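Local coordinates for putative RNase YutE (Bacillus subtilis subsp. subtilis str. 168, PDB 1YLM), which probably acts as the RNase toxin of a putative type VII toxin-antitoxin pair and is probably neutralised by its cognate antitoxin YutD, at residues Lys90-Tyr95 with Gly109-Leu114. Numbering follows the deposited sequence.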
ATOM      1  N   LYS A  90      12.705   2.931 -12.768  1.00 18.71           N
ATOM      2  CA  LYS A  90      13.310   2.119 -11.713  1.00 19.43           C
ATOM      3  C   LYS A  90      13.573   2.923 -10.428  1.00 19.32           C
ATOM      4  O   LYS A  90      13.438   2.394  -9.325  1.00 18.16           O
ATOM      5  CB  LYS A  90      14.616   1.484 -12.188  1.00 19.17           C
ATOM      6  CG  LYS A  90      14.451   0.258 -13.105  1.00 20.48           C
ATOM      7  CD  LYS A  90      15.778  -0.054 -13.820  1.00 21.21           C
ATOM      8  CE  LYS A  90      16.533  -1.141 -13.120  1.00 26.38           C
ATOM      9  NZ  LYS A  90      17.802  -1.448 -13.855  1.00 27.25           N
ATOM     10  N   LYS A  91      13.964   4.185 -10.574  1.00 19.39           N
ATOM     11  CA  LYS A  91      14.282   5.025  -9.406  1.00 20.51           C
ATOM     12  C   LYS A  91      13.041   5.297  -8.551  1.00 19.55           C
ATOM     13  O   LYS A  91      13.137   5.332  -7.317  1.00 18.67           O
ATOM     14  CB  LYS A  91      14.950   6.338  -9.835  1.00 21.13           C
ATOM     15  CG  LYS A  91      16.341   6.137 -10.456  1.00 21.72           C
ATOM     16  CD  LYS A  91      16.892   7.445 -11.043  1.00 23.37           C
ATOM     17  CE  LYS A  91      18.305   7.224 -11.665  1.00 26.13           C
ATOM     18  NZ  LYS A  91      19.206   6.465 -10.774  1.00 30.64           N
ATOM     19  N   LEU A  92      11.881   5.456  -9.200  1.00 18.35           N
ATOM     20  CA  LEU A  92      10.616   5.575  -8.466  1.00 18.22           C
ATOM     21  C   LEU A  92      10.233   4.251  -7.832  1.00 17.11           C
ATOM     22  O   LEU A  92       9.827   4.200  -6.665  1.00 16.16           O
ATOM     23  CB  LEU A  92       9.458   6.054  -9.360  1.00 18.10           C
ATOM     24  CG  LEU A  92       8.084   6.098  -8.651  1.00 18.58           C
ATOM     25  CD1 LEU A  92       8.051   7.067  -7.445  1.00 21.10           C
ATOM     26  CD2 LEU A  92       6.990   6.462  -9.647  1.00 19.55           C
ATOM     27  N   ILE A  93      10.344   3.172  -8.612  1.00 16.65           N
ATOM     28  CA  ILE A  93      10.002   1.838  -8.130  1.00 16.36           C
ATOM     29  C   ILE A  93      10.789   1.454  -6.866  1.00 16.06           C
ATOM     30  O   ILE A  93      10.277   0.759  -5.979  1.00 14.71           O
ATOM     31  CB  ILE A  93      10.201   0.790  -9.270  1.00 16.08           C
ATOM     32  CG1 ILE A  93       9.116   0.996 -10.348  1.00 16.35           C
ATOM     33  CG2 ILE A  93      10.228  -0.647  -8.718  1.00 15.62           C
ATOM     34  CD1 ILE A  93       9.423   0.355 -11.712  1.00 17.86           C
ATOM     35  N   ALA A  94      12.031   1.921  -6.783  1.00 16.56           N
ATOM     36  CA  ALA A  94      12.873   1.665  -5.615  1.00 16.91           C
ATOM     37  C   ALA A  94      12.264   2.209  -4.316  1.00 16.55           C
ATOM     38  O   ALA A  94      12.647   1.775  -3.231  1.00 16.98           O
ATOM     39  CB  ALA A  94      14.276   2.230  -5.848  1.00 17.02           C
ATOM     40  N   TYR A  95      11.298   3.129  -4.433  1.00 16.38           N
ATOM     41  CA  TYR A  95      10.594   3.658  -3.252  1.00 16.76           C
ATOM     42  C   TYR A  95       9.485   2.736  -2.703  1.00 16.28           C
ATOM     43  O   TYR A  95       8.944   2.977  -1.627  1.00 15.29           O
ATOM     44  CB  TYR A  95      10.073   5.093  -3.509  1.00 17.12           C
ATOM     45  CG  TYR A  95      10.083   5.950  -2.258  1.00 18.69           C
ATOM     46  CD1 TYR A  95      11.281   6.450  -1.746  1.00 19.59           C
ATOM     47  CD2 TYR A  95       8.895   6.240  -1.566  1.00 20.02           C
ATOM     48  CE1 TYR A  95      11.304   7.228  -0.597  1.00 19.42           C
ATOM     49  CE2 TYR A  95       8.915   7.009  -0.386  1.00 18.17           C
ATOM     50  CZ  TYR A  95      10.123   7.501   0.083  1.00 18.69           C
ATOM     51  OH  TYR A  95      10.182   8.277   1.231  1.00 17.53           O
ATOM     52  N   GLY A 109       8.161  14.591   1.224  1.00 19.10           N
ATOM     53  CA  GLY A 109       8.954  15.593   0.482  1.00 19.22           C
ATOM     54  C   GLY A 109       9.911  14.927  -0.501  1.00 19.21           C
ATOM     55  O   GLY A 109      10.029  15.333  -1.662  1.00 18.75           O
ATOM     56  N   GLU A 110      10.582  13.888  -0.012  1.00 19.56           N
ATOM     57  CA  GLU A 110      11.451  13.026  -0.789  1.00 19.96           C
ATOM     58  C   GLU A 110      10.690  12.422  -1.981  1.00 19.59           C
ATOM     59  O   GLU A 110      11.156  12.464  -3.117  1.00 18.93           O
ATOM     60  CB  GLU A 110      11.917  11.927   0.163  1.00 21.03           C
ATOM     61  CG  GLU A 110      12.779  10.885  -0.385  1.00 23.10           C
ATOM     62  CD  GLU A 110      13.382  10.046   0.730  1.00 22.73           C
ATOM     63  OE1 GLU A 110      12.649   9.325   1.434  1.00 23.99           O
ATOM     64  OE2 GLU A 110      14.597  10.104   0.905  1.00 25.81           O
ATOM     65  N   LEU A 111       9.509  11.876  -1.692  1.00 18.86           N
ATOM     66  CA  LEU A 111       8.682  11.227  -2.698  1.00 18.31           C
ATOM     67  C   LEU A 111       8.214  12.240  -3.750  1.00 18.59           C
ATOM     68  O   LEU A 111       8.273  11.962  -4.947  1.00 18.80           O
ATOM     69  CB  LEU A 111       7.493  10.532  -2.028  1.00 18.48           C
ATOM     70  CG  LEU A 111       6.460   9.893  -2.968  1.00 17.52           C
ATOM     71  CD1 LEU A 111       7.111   8.866  -3.899  1.00 17.84           C
ATOM     72  CD2 LEU A 111       5.364   9.257  -2.118  1.00 18.70           C
ATOM     73  N   TYR A 112       7.781  13.425  -3.306  1.00 18.78           N
ATOM     74  CA  TYR A 112       7.447  14.499  -4.239  1.00 19.95           C
ATOM     75  C   TYR A 112       8.577  14.754  -5.234  1.00 19.47           C
ATOM     76  O   TYR A 112       8.343  14.829  -6.452  1.00 18.02           O
ATOM     77  CB  TYR A 112       7.089  15.812  -3.514  1.00 21.34           C
ATOM     78  CG  TYR A 112       6.757  16.927  -4.488  1.00 24.14           C
ATOM     79  CD1 TYR A 112       5.446  17.137  -4.914  1.00 24.95           C
ATOM     80  CD2 TYR A 112       7.767  17.743  -5.014  1.00 25.91           C
ATOM     81  CE1 TYR A 112       5.145  18.139  -5.824  1.00 26.73           C
ATOM     82  CE2 TYR A 112       7.477  18.742  -5.928  1.00 27.35           C
ATOM     83  CZ  TYR A 112       6.165  18.934  -6.323  1.00 26.59           C
ATOM     84  OH  TYR A 112       5.879  19.934  -7.223  1.00 29.79           O
ATOM     85  N   ARG A 113       9.799  14.894  -4.709  1.00 19.00           N
ATOM     86  CA  ARG A 113      10.946  15.218  -5.552  1.00 19.30           C
ATOM     87  C   ARG A 113      11.229  14.101  -6.529  1.00 19.31           C
ATOM     88  O   ARG A 113      11.588  14.350  -7.676  1.00 18.46           O
ATOM     89  CB  ARG A 113      12.179  15.547  -4.704  1.00 19.98           C
ATOM     90  CG  ARG A 113      12.046  16.938  -4.065  1.00 20.89           C
ATOM     91  CD  ARG A 113      13.279  17.346  -3.281  1.00 22.06           C
ATOM     92  NE  ARG A 113      13.512  16.526  -2.095  1.00 21.94           N
ATOM     93  CZ  ARG A 113      13.054  16.799  -0.874  1.00 22.76           C
ATOM     94  NH1 ARG A 113      12.294  17.869  -0.649  1.00 24.93           N
ATOM     95  NH2 ARG A 113      13.356  15.991   0.129  1.00 21.24           N
ATOM     96  N   LEU A 114      11.039  12.871  -6.068  1.00 19.21           N
ATOM     97  CA  LEU A 114      11.229  11.695  -6.905  1.00 19.56           C
ATOM     98  C   LEU A 114      10.271  11.649  -8.093  1.00 19.64           C
ATOM     99  O   LEU A 114      10.702  11.498  -9.255  1.00 20.16           O
ATOM    100  CB  LEU A 114      11.108  10.440  -6.028  1.00 19.47           C
ATOM    101  CG  LEU A 114      11.664   9.123  -6.518  1.00 20.35           C
ATOM    102  CD1 LEU A 114      13.125   9.260  -6.936  1.00 20.68           C
ATOM    103  CD2 LEU A 114      11.468   8.072  -5.407  1.00 19.68           C
TER
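L114 is the main bump on helix 108-117, and K91, L92 and Y95, around the end of helix 83-93, supply its hollow. Its CD2 methyl enters between the backbone of K91 and L92 and the side chain of Y95, 3.7 Å from K91 O and 3.8 Å from Y95 CB. A branched leucine suits this place because CD1 can also rest against K91 O while CD2 goes deeper. L92 closes the inner side: its CG stands anti to the backbone N (chi1 176°), and its CD1 meets both L114 CD2 and, at 4.1 Å, L111 CD1. L111, one turn before L114 on helix 108-117, sets CD1 3.9 Å from Y95 CD2, while its CB lies near CE2. The tyrosine ring therefore bridges the helices, its apolar body against two leucines and its hydroxyl carried beyond them to E110. Y95 OH donates to E110 OE1 at 2.7 Å, where OE1 accepts on its anti lone pair; the carboxylate is turned 73° from the ring, and OE1 lies in the ring plane, at its edge. An extended glutamate has the length to reach this hydroxyl. L92 also packs on I46 of helix 32-59 and Y112 on L38 of the same helix, so both helices rest on it. The phenol oxygen also accepts from D107 N; gripped as donor and acceptor, it should fix the ring just before R96, the active-site arginine by similarity. The leucine packing tolerates small shifts, whereas the single bond to exposed, probably charged E110 is directional and probably sets where the ring edge sits.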